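Local coordinates for protein Exo-beta-1,4-mannosidase (Rhizomucor miehei, PDB 4LYP) that probably removes terminal, non-reducing beta-D-mannose residues from beta-mannosides by hydrolysis, as an extracellular glycoside hydrolase family 5 enzyme, at residues Q108-M116 and Y405-H415; Y300-A311 and G339-N347. All coordinates share one frame; numbering follows the deposited sequence.

Contact 1: Q108-M116 and Y405-H415; sequences QPYRMRPSM and YGMVWLGDPPH
Arg113 crosses Tyr405 at a slant and ends on its backbone carbonyl. With CG anti to the backbone N (chi1 -170°), the chain starts out extended. CB lies 4.0 Å from Met407 CE, CG is beside Tyr405 CD2, and CD comes within 3.4 Å of Tyr405 O. A bend at chi3 then turns the guanidinium so that NH1 donates to Tyr405 O at 2.8 Å, with the oxygen nearly in the guanidinium plane; NE is held by the carbonyl of Asp106. Pro114, behind a cis peptide bond, lays CD over one face of the Tyr405 ring, 3.8 Å from its centroid, a CH-pi contact, while the ring's hydroxyl bonds to Cys73 O. Both segments are irregular loops following barrel strands of the TIM barrel, 95-99 and 386-394, and His415 at the far end has its side chain about 5 Å (nearest atoms) from a bound guanidine. Met407 works on the backbone: its SD takes a weak bond from Arg113 N, and CE sits 3.4 Å from Arg111 O. A water links Arg113 O to Trp409 NE1, and Met112 CB meets the edge of that indole. Further along, Pro414 CG presses on Arg111 C at 3.4 Å, and Tyr110 CA points its hydrogen at Pro414 O.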
loop_
_atom_site.group_PDB
_atom_site.type_symbol
_atom_site.label_atom_id
_atom_site.label_comp_id
_atom_site.label_asym_id
_atom_site.label_seq_id
_atom_site.Cartn_x
_atom_site.Cartn_y
_atom_site.Cartn_z
ATOM N N GLN A 108 -7.029 4.568 -20.711
ATOM C CA GLN A 108 -7.793 5.229 -19.645
ATOM C C GLN A 108 -6.911 6.245 -18.910
ATOM O O GLN A 108 -5.751 6.007 -18.623
ATOM C CB GLN A 108 -8.320 4.232 -18.645
ATOM C CG GLN A 108 -9.336 3.234 -19.310
ATOM C CD GLN A 108 -10.562 3.985 -19.795
ATOM O OE1 GLN A 108 -11.261 4.620 -18.991
ATOM N NE2 GLN A 108 -10.816 3.919 -21.095
ATOM N N PRO A 109 -7.482 7.395 -18.564
ATOM C CA PRO A 109 -6.764 8.381 -17.725
ATOM C C PRO A 109 -6.670 7.881 -16.313
ATOM O O PRO A 109 -7.388 6.973 -15.856
ATOM C CB PRO A 109 -7.670 9.612 -17.842
ATOM C CG PRO A 109 -9.090 9.019 -17.983
ATOM C CD PRO A 109 -8.890 7.797 -18.834
ATOM N N TYR A 110 -5.787 8.507 -15.539
ATOM C CA TYR A 110 -5.711 8.390 -14.084
ATOM C C TYR A 110 -5.177 7.046 -13.613
ATOM O O TYR A 110 -5.347 6.727 -12.411
ATOM C CB TYR A 110 -7.050 8.706 -13.379
ATOM C CG TYR A 110 -7.737 9.941 -13.913
ATOM C CD1 TYR A 110 -7.092 11.177 -13.969
ATOM C CD2 TYR A 110 -8.995 9.815 -14.466
ATOM C CE1 TYR A 110 -7.717 12.293 -14.551
ATOM C CE2 TYR A 110 -9.674 10.909 -15.034
ATOM C CZ TYR A 110 -9.028 12.103 -15.103
ATOM O OH TYR A 110 -9.630 13.193 -15.691
ATOM N N ARG A 111 -4.509 6.235 -14.446
ATOM C CA ARG A 111 -4.091 4.926 -14.004
ATOM C C ARG A 111 -2.721 4.536 -14.542
ATOM O O ARG A 111 -2.194 5.025 -15.569
ATOM C CB ARG A 111 -5.089 3.789 -14.336
ATOM C CG ARG A 111 -5.297 3.548 -15.861
ATOM C CD ARG A 111 -6.195 2.369 -16.130
ATOM N NE ARG A 111 -7.550 2.648 -15.732
ATOM C CZ ARG A 111 -8.594 1.831 -16.012
ATOM N NH1 ARG A 111 -9.810 2.230 -15.747
ATOM N NH2 ARG A 111 -8.326 0.621 -16.499
ATOM N N MET A 112 -2.117 3.551 -13.878
ATOM C CA MET A 112 -0.841 2.993 -14.261
ATOM C C MET A 112 -0.887 2.462 -15.665
ATOM O O MET A 112 -1.812 1.742 -16.049
ATOM C CB MET A 112 -0.563 1.814 -13.335
ATOM C CG MET A 112 -0.359 2.261 -11.853
ATOM S SD MET A 112 -0.770 0.988 -10.598
ATOM C CE MET A 112 0.502 -0.253 -10.825
ATOM N N ARG A 113 0.138 2.773 -16.444
ATOM C CA ARG A 113 0.228 2.335 -17.823
ATOM C C ARG A 113 1.692 1.951 -18.110
ATOM O O ARG A 113 2.603 2.691 -17.720
ATOM C CB ARG A 113 -0.196 3.477 -18.800
ATOM C CG ARG A 113 -0.363 3.009 -20.243
ATOM C CD ARG A 113 -0.618 4.137 -21.209
ATOM N NE ARG A 113 -1.876 4.807 -20.963
ATOM C CZ ARG A 113 -2.141 6.086 -20.718
ATOM N NH1 ARG A 113 -1.145 6.942 -20.605
ATOM N NH2 ARG A 113 -3.433 6.506 -20.627
ATOM N N PRO A 114 1.949 0.872 -18.843
ATOM C CA PRO A 114 0.942 -0.094 -19.284
ATOM C C PRO A 114 0.438 -0.947 -18.083
ATOM O O PRO A 114 1.199 -1.169 -17.106
ATOM C CB PRO A 114 1.718 -0.965 -20.321
ATOM C CG PRO A 114 3.164 -0.897 -19.831
ATOM C CD PRO A 114 3.330 0.450 -19.184
ATOM N N SER A 115 -0.799 -1.406 -18.190
ATOM C CA SER A 115 -1.394 -2.245 -17.178
ATOM C C SER A 115 -0.786 -3.676 -17.193
ATOM O O SER A 115 -0.346 -4.194 -18.230
ATOM C CB SER A 115 -2.891 -2.321 -17.389
ATOM O OG SER A 115 -3.251 -2.852 -18.668
ATOM N N MET A 116 -0.842 -4.289 -16.018
ATOM C CA MET A 116 -0.450 -5.701 -15.911
ATOM C C MET A 116 -1.428 -6.648 -16.656
ATOM O O MET A 116 -1.033 -7.634 -17.237
ATOM C CB MET A 116 -0.398 -6.034 -14.416
ATOM C CG MET A 116 0.103 -7.388 -14.036
ATOM S SD MET A 116 -0.239 -7.683 -12.308
ATOM C CE MET A 116 0.894 -9.052 -12.003
ATOM N N TYR A 405 4.837 6.205 -22.086
ATOM C CA TYR A 405 3.504 5.756 -21.655
ATOM C C TYR A 405 2.767 6.812 -20.866
ATOM O O TYR A 405 1.651 6.547 -20.396
ATOM C CB TYR A 405 3.637 4.465 -20.833
ATOM C CG TYR A 405 4.110 3.278 -21.641
ATOM C CD1 TYR A 405 5.442 2.945 -21.730
ATOM C CD2 TYR A 405 3.173 2.465 -22.312
ATOM C CE1 TYR A 405 5.844 1.811 -22.471
ATOM C CE2 TYR A 405 3.537 1.365 -23.017
ATOM C CZ TYR A 405 4.881 1.026 -23.063
ATOM O OH TYR A 405 5.238 -0.135 -23.730
ATOM N N GLY A 406 3.336 8.000 -20.718
ATOM C CA GLY A 406 2.659 9.016 -19.985
ATOM C C GLY A 406 2.846 9.043 -18.475
ATOM O O GLY A 406 2.181 9.784 -17.767
ATOM N N MET A 407 3.814 8.247 -18.004
ATOM C CA MET A 407 3.976 8.095 -16.536
ATOM C C MET A 407 5.117 8.958 -16.030
ATOM O O MET A 407 6.235 8.890 -16.567
ATOM C CB MET A 407 4.286 6.627 -16.228
ATOM C CG MET A 407 3.192 5.690 -16.657
ATOM S SD MET A 407 1.713 5.723 -15.620
ATOM C CE MET A 407 0.575 6.747 -16.559
ATOM N N VAL A 408 4.850 9.697 -14.966
ATOM C CA VAL A 408 5.905 10.320 -14.135
ATOM C C VAL A 408 5.940 9.462 -12.896
ATOM O O VAL A 408 5.180 9.652 -11.941
ATOM C CB VAL A 408 5.610 11.806 -13.809
ATOM C CG1 VAL A 408 6.741 12.379 -12.925
ATOM C CG2 VAL A 408 5.494 12.620 -15.080
ATOM N N TRP A 409 6.811 8.432 -12.918
ATOM C CA TRP A 409 6.806 7.445 -11.820
ATOM C C TRP A 409 7.413 8.090 -10.611
ATOM O O TRP A 409 8.488 8.709 -10.657
ATOM C CB TRP A 409 7.605 6.197 -12.193
ATOM C CG TRP A 409 6.906 5.344 -13.244
ATOM C CD1 TRP A 409 7.389 4.990 -14.466
ATOM C CD2 TRP A 409 5.622 4.677 -13.109
ATOM N NE1 TRP A 409 6.524 4.148 -15.125
ATOM C CE2 TRP A 409 5.392 3.959 -14.315
ATOM C CE3 TRP A 409 4.633 4.640 -12.116
ATOM C CZ2 TRP A 409 4.228 3.215 -14.538
ATOM C CZ3 TRP A 409 3.503 3.899 -12.354
ATOM C CH2 TRP A 409 3.303 3.187 -13.528
ATOM N N LEU A 410 6.744 7.914 -9.473
ATOM C CA LEU A 410 7.210 8.361 -8.135
ATOM C C LEU A 410 6.158 7.803 -7.168
ATOM O O LEU A 410 5.411 6.889 -7.525
ATOM C CB LEU A 410 7.481 9.879 -8.055
ATOM C CG LEU A 410 6.589 10.792 -8.844
ATOM C CD1 LEU A 410 5.112 10.746 -8.410
ATOM C CD2 LEU A 410 7.153 12.195 -8.757
ATOM N N GLY A 411 6.091 8.320 -5.930
ATOM C CA GLY A 411 5.228 7.688 -4.928
ATOM C C GLY A 411 3.734 8.059 -5.042
ATOM O O GLY A 411 2.943 7.467 -4.293
ATOM N N ASP A 412 3.390 9.021 -5.886
ATOM C CA ASP A 412 2.022 9.480 -6.051
ATOM C C ASP A 412 1.399 8.836 -7.266
ATOM O O ASP A 412 1.911 9.038 -8.388
ATOM C CB ASP A 412 1.996 11.007 -6.174
ATOM C CG ASP A 412 2.737 11.610 -4.989
ATOM O OD1 ASP A 412 2.214 11.576 -3.870
ATOM O OD2 ASP A 412 3.890 12.096 -5.190
ATOM N N PRO A 413 0.313 8.078 -7.150
ATOM C CA PRO A 413 -0.299 7.482 -8.357
ATOM C C PRO A 413 -0.925 8.550 -9.246
ATOM O O PRO A 413 -1.120 9.691 -8.841
ATOM C CB PRO A 413 -1.352 6.494 -7.756
ATOM C CG PRO A 413 -0.979 6.303 -6.308
ATOM C CD PRO A 413 -0.359 7.633 -5.907
ATOM N N PRO A 414 -1.264 8.140 -10.475
ATOM C CA PRO A 414 -1.580 9.146 -11.523
ATOM C C PRO A 414 -3.013 9.699 -11.421
ATOM O O PRO A 414 -3.416 10.437 -12.313
ATOM C CB PRO A 414 -1.364 8.409 -12.800
ATOM C CG PRO A 414 -1.550 6.943 -12.463
ATOM C CD PRO A 414 -0.961 6.799 -11.064
ATOM N N HIS A 415 -3.742 9.373 -10.369
ATOM C CA HIS A 415 -5.003 10.038 -10.074
ATOM C C HIS A 415 -4.783 11.263 -9.146
ATOM O O HIS A 415 -5.776 11.952 -8.835
ATOM C CB HIS A 415 -6.030 9.104 -9.469
ATOM C CG HIS A 415 -5.692 8.715 -8.063
ATOM N ND1 HIS A 415 -4.400 8.388 -7.687
ATOM C CD2 HIS A 415 -6.494 8.648 -6.942
ATOM C CE1 HIS A 415 -4.416 8.125 -6.381
ATOM N NE2 HIS A 415 -5.662 8.267 -5.916
HETATM O O HOH W 1 5.473 2.948 -17.747
#

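Contact 2: Y300-A311 and G339-N347; sequences YDPADPDGLPHA and GMARDAWRN
Two consecutive type I turns, Asp301 to Asp304 and Asp304 to Gly307, lead into helix 308-329 and pack against the loop that follows strand 333-338. Pro302 and Ala303, in the middle of the first turn, face the short 3-10 segment 344-346. Trp345 N makes a weak, bent hydrogen bond to Pro302 O at 2.9 Å, and Trp345 CB lies 3.3 Å from Ala303 O. The turn itself is braced by an Asx turn, Ala303 N giving its hydrogen to Asp301 OD1. Trp345 holds CG between its backbone N and carbonyl carbon (chi1 59°), which leaves Pro302 O at the indole edge and brings CE3 to 4.0 Å from Pro305 CB. Its NE1 bonds weakly to Asp343 OD1, a carboxylate held mainly by Ser362 OG at OD2, and the ring also stacks with His363.

These loops extend from neighbouring parallel strands of the TIM barrel, 288-292 and 333-338. Nearer the strands, Met340 runs out extended and bends at chi3 (-77°), setting CE over the centre of the Tyr300 ring, 3.6 Å from the centroid and 10° off the normal; SD lies obliquely over the same ring, a Met-aromatic contact. Leu308 CD1 and Ala311 CB also touch that methyl. Beside them Pro302 CB meets Ala341 CB at 3.8 Å. Tyr300 OH bonds to His363 ND1 and to a water that also lies within bonding distance of Arg342 O.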
loop_
_atom_site.group_PDB
_atom_site.type_symbol
_atom_site.label_atom_id
_atom_site.label_comp_id
_atom_site.label_asym_id
_atom_site.label_seq_id
_atom_site.Cartn_x
_atom_site.Cartn_y
_atom_site.Cartn_z
ATOM N N TYR A 300 -6.439 18.423 8.116
ATOM C CA TYR A 300 -5.211 19.213 7.978
ATOM C C TYR A 300 -5.214 19.914 6.663
ATOM O O TYR A 300 -5.462 19.290 5.623
ATOM C CB TYR A 300 -4.011 18.234 8.029
ATOM C CG TYR A 300 -2.676 18.905 7.802
ATOM C CD1 TYR A 300 -2.107 19.767 8.741
ATOM C CD2 TYR A 300 -1.968 18.670 6.600
ATOM C CE1 TYR A 300 -0.882 20.344 8.497
ATOM C CE2 TYR A 300 -0.716 19.255 6.381
ATOM C CZ TYR A 300 -0.194 20.062 7.312
ATOM O OH TYR A 300 1.015 20.701 7.078
ATOM N N ASP A 301 -4.945 21.209 6.681
ATOM C CA ASP A 301 -4.800 21.999 5.475
ATOM C C ASP A 301 -3.304 22.341 5.400
ATOM O O ASP A 301 -2.779 23.096 6.229
ATOM C CB ASP A 301 -5.607 23.266 5.666
ATOM C CG ASP A 301 -5.402 24.256 4.509
ATOM O OD1 ASP A 301 -4.683 23.924 3.545
ATOM O OD2 ASP A 301 -6.167 25.241 4.455
ATOM N N PRO A 302 -2.571 21.799 4.416
ATOM C CA PRO A 302 -1.131 22.076 4.355
ATOM C C PRO A 302 -0.824 23.501 3.993
ATOM O O PRO A 302 0.362 23.903 4.079
ATOM C CB PRO A 302 -0.649 21.107 3.260
ATOM C CG PRO A 302 -1.821 20.926 2.355
ATOM C CD PRO A 302 -3.056 20.920 3.327
ATOM N N ALA A 303 -1.797 24.322 3.585
ATOM C CA ALA A 303 -1.579 25.704 3.308
ATOM C C ALA A 303 -1.738 26.583 4.551
ATOM O O ALA A 303 -1.481 27.778 4.502
ATOM C CB ALA A 303 -2.503 26.157 2.175
ATOM N N ASP A 304 -2.130 25.998 5.679
ATOM C CA ASP A 304 -2.380 26.729 6.949
ATOM C C ASP A 304 -1.095 26.670 7.788
ATOM O O ASP A 304 -0.717 25.548 8.189
ATOM C CB ASP A 304 -3.436 25.929 7.705
ATOM C CG ASP A 304 -4.401 26.779 8.454
ATOM O OD1 ASP A 304 -4.806 27.828 7.883
ATOM O OD2 ASP A 304 -4.877 26.337 9.528
ATOM N N PRO A 305 -0.413 27.785 8.021
ATOM C CA PRO A 305 0.836 27.706 8.808
ATOM C C PRO A 305 0.586 27.146 10.208
ATOM O O PRO A 305 1.560 26.627 10.782
ATOM C CB PRO A 305 1.329 29.170 8.902
ATOM C CG PRO A 305 0.111 29.960 8.546
ATOM C CD PRO A 305 -0.680 29.192 7.603
ATOM N N ASP A 306 -0.650 27.228 10.717
ATOM C CA ASP A 306 -0.942 26.875 12.094
ATOM C C ASP A 306 -1.646 25.536 12.204
ATOM O O ASP A 306 -2.151 25.175 13.284
ATOM C CB ASP A 306 -1.822 27.951 12.756
ATOM C CG ASP A 306 -1.156 29.302 12.738
ATOM O OD1 ASP A 306 0.092 29.361 12.970
ATOM O OD2 ASP A 306 -1.862 30.300 12.475
ATOM N N GLY A 307 -1.738 24.773 11.106
ATOM C CA GLY A 307 -2.570 23.555 11.097
ATOM C C GLY A 307 -1.920 22.310 11.664
ATOM O O GLY A 307 -2.607 21.282 11.775
ATOM N N LEU A 308 -0.635 22.331 12.036
ATOM C CA LEU A 308 0.003 21.067 12.358
ATOM C C LEU A 308 -0.414 20.462 13.704
ATOM O O LEU A 308 -0.624 19.253 13.806
ATOM C CB LEU A 308 1.520 21.136 12.246
ATOM C CG LEU A 308 2.292 19.821 12.333
ATOM C CD1 LEU A 308 1.848 18.867 11.232
ATOM C CD2 LEU A 308 3.786 20.113 12.346
ATOM N N PRO A 309 -0.540 21.246 14.784
ATOM C CA PRO A 309 -0.884 20.629 16.081
ATOM C C PRO A 309 -2.178 19.775 15.998
ATOM O O PRO A 309 -2.203 18.649 16.538
ATOM C CB PRO A 309 -1.103 21.845 17.034
ATOM C CG PRO A 309 -0.014 22.798 16.486
ATOM C CD PRO A 309 -0.156 22.666 14.960
ATOM N N HIS A 310 -3.226 20.260 15.311
ATOM C CA HIS A 310 -4.438 19.457 15.236
ATOM C C HIS A 310 -4.178 18.150 14.465
ATOM O O HIS A 310 -4.744 17.125 14.834
ATOM C CB HIS A 310 -5.521 20.282 14.539
ATOM C CG HIS A 310 -6.843 19.570 14.386
ATOM N ND1 HIS A 310 -7.478 18.975 15.444
ATOM C CD2 HIS A 310 -7.635 19.368 13.300
ATOM C CE1 HIS A 310 -8.683 18.518 15.028
ATOM N NE2 HIS A 310 -8.773 18.730 13.756
ATOM N N ALA A 311 -3.334 18.167 13.402
ATOM C CA ALA A 311 -3.019 16.915 12.721
ATOM C C ALA A 311 -2.234 15.971 13.622
ATOM O O ALA A 311 -2.489 14.744 13.629
ATOM C CB ALA A 311 -2.204 17.217 11.457
ATOM N N GLY A 339 0.709 9.810 5.451
ATOM C CA GLY A 339 1.603 10.755 4.762
ATOM C C GLY A 339 1.088 12.168 4.962
ATOM O O GLY A 339 0.048 12.442 5.541
ATOM N N MET A 340 1.917 13.119 4.475
ATOM C CA MET A 340 1.624 14.557 4.591
ATOM C C MET A 340 2.334 15.266 3.433
ATOM O O MET A 340 3.399 14.841 2.989
ATOM C CB MET A 340 2.051 15.077 5.963
ATOM C CG MET A 340 1.827 16.542 6.154
ATOM S SD MET A 340 2.025 17.111 7.867
ATOM C CE MET A 340 0.459 16.560 8.582
ATOM N N ALA A 341 1.688 16.364 3.021
ATOM C CA ALA A 341 2.170 17.223 1.942
ATOM C C ALA A 341 3.409 18.009 2.385
ATOM O O ALA A 341 3.767 18.099 3.567
ATOM C CB ALA A 341 1.065 18.202 1.579
ATOM N N ARG A 342 4.034 18.623 1.379
ATOM C CA ARG A 342 5.145 19.581 1.607
ATOM C C ARG A 342 4.568 20.860 2.154
ATOM O O ARG A 342 3.358 21.028 2.324
ATOM C CB ARG A 342 5.920 19.776 0.323
ATOM C CG ARG A 342 6.283 18.451 -0.413
ATOM C CD ARG A 342 7.229 18.617 -1.580
ATOM N NE ARG A 342 8.654 18.693 -1.194
ATOM C CZ ARG A 342 9.408 17.625 -1.009
ATOM N NH1 ARG A 342 10.734 17.824 -0.769
ATOM N NH2 ARG A 342 8.925 16.377 -1.023
ATOM N N ASP A 343 5.486 21.809 2.475
ATOM C CA ASP A 343 5.111 23.040 3.196
ATOM C C ASP A 343 4.408 24.113 2.344
ATOM O O ASP A 343 4.905 25.238 2.156
ATOM C CB ASP A 343 6.362 23.681 3.822
ATOM C CG ASP A 343 6.920 22.965 5.045
ATOM O OD1 ASP A 343 6.180 22.158 5.716
ATOM O OD2 ASP A 343 8.063 23.282 5.424
ATOM N N ALA A 344 3.214 23.779 1.825
ATOM C CA ALA A 344 2.410 24.663 0.991
ATOM C C ALA A 344 2.183 26.001 1.663
ATOM O O ALA A 344 2.106 27.056 0.988
ATOM C CB ALA A 344 1.064 24.019 0.659
ATOM N N TRP A 345 2.079 26.004 2.997
ATOM C CA TRP A 345 1.825 27.183 3.790
ATOM C C TRP A 345 2.883 28.253 3.664
ATOM O O TRP A 345 2.630 29.403 4.040
ATOM C CB TRP A 345 1.600 26.771 5.272
ATOM C CG TRP A 345 2.823 26.045 5.833
ATOM C CD1 TRP A 345 3.044 24.687 5.853
ATOM C CD2 TRP A 345 3.999 26.650 6.406
ATOM N NE1 TRP A 345 4.257 24.392 6.395
ATOM C CE2 TRP A 345 4.892 25.571 6.740
ATOM C CE3 TRP A 345 4.402 27.994 6.694
ATOM C CZ2 TRP A 345 6.169 25.747 7.331
ATOM C CZ3 TRP A 345 5.663 28.175 7.311
ATOM C CH2 TRP A 345 6.533 27.080 7.611
ATOM N N ARG A 346 4.082 27.930 3.199
ATOM C CA ARG A 346 5.092 28.947 3.002
ATOM C C ARG A 346 4.771 29.895 1.826
ATOM O O ARG A 346 5.319 30.996 1.751
ATOM C CB ARG A 346 6.443 28.280 2.773
ATOM C CG ARG A 346 6.991 27.519 3.940
ATOM C CD ARG A 346 8.241 26.761 3.640
ATOM N NE ARG A 346 8.790 26.057 4.795
ATOM C CZ ARG A 346 9.448 26.625 5.785
ATOM N NH1 ARG A 346 9.855 25.876 6.768
ATOM N NH2 ARG A 346 9.724 27.956 5.742
ATOM N N ASN A 347 3.897 29.436 0.906
ATOM C CA ASN A 347 3.558 30.204 -0.278
ATOM C C ASN A 347 2.155 29.735 -0.644
ATOM O O ASN A 347 1.947 29.078 -1.631
ATOM C CB ASN A 347 4.587 29.990 -1.379
ATOM C CG ASN A 347 4.370 30.854 -2.592
ATOM O OD1 ASN A 347 3.508 31.734 -2.626
ATOM N ND2 ASN A 347 5.123 30.545 -3.625
HETATM O O HOH W 2 2.868 21.359 5.100
#

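Both contacts join loops that follow strands of the same barrel, but at different places: their centres are 27 Å apart, and nothing in one touches the other. Contact 1 lies nearer the centre of the molecule yet is only partly buried, and it pairs loops almost 290 residues apart; contact 2 is further out but mostly buried, and joins loops of successive strands, with its sequence enclosed between the two segments of contact 1. Their chemistry differs. Contact 1 relies on an arginine-to-carbonyl bond, a proline-on-tyrosine contact and side chains pressed on irregular backbone, whereas contact 2 is chiefly apolar, its one direct hydrogen bond between the segments being weak.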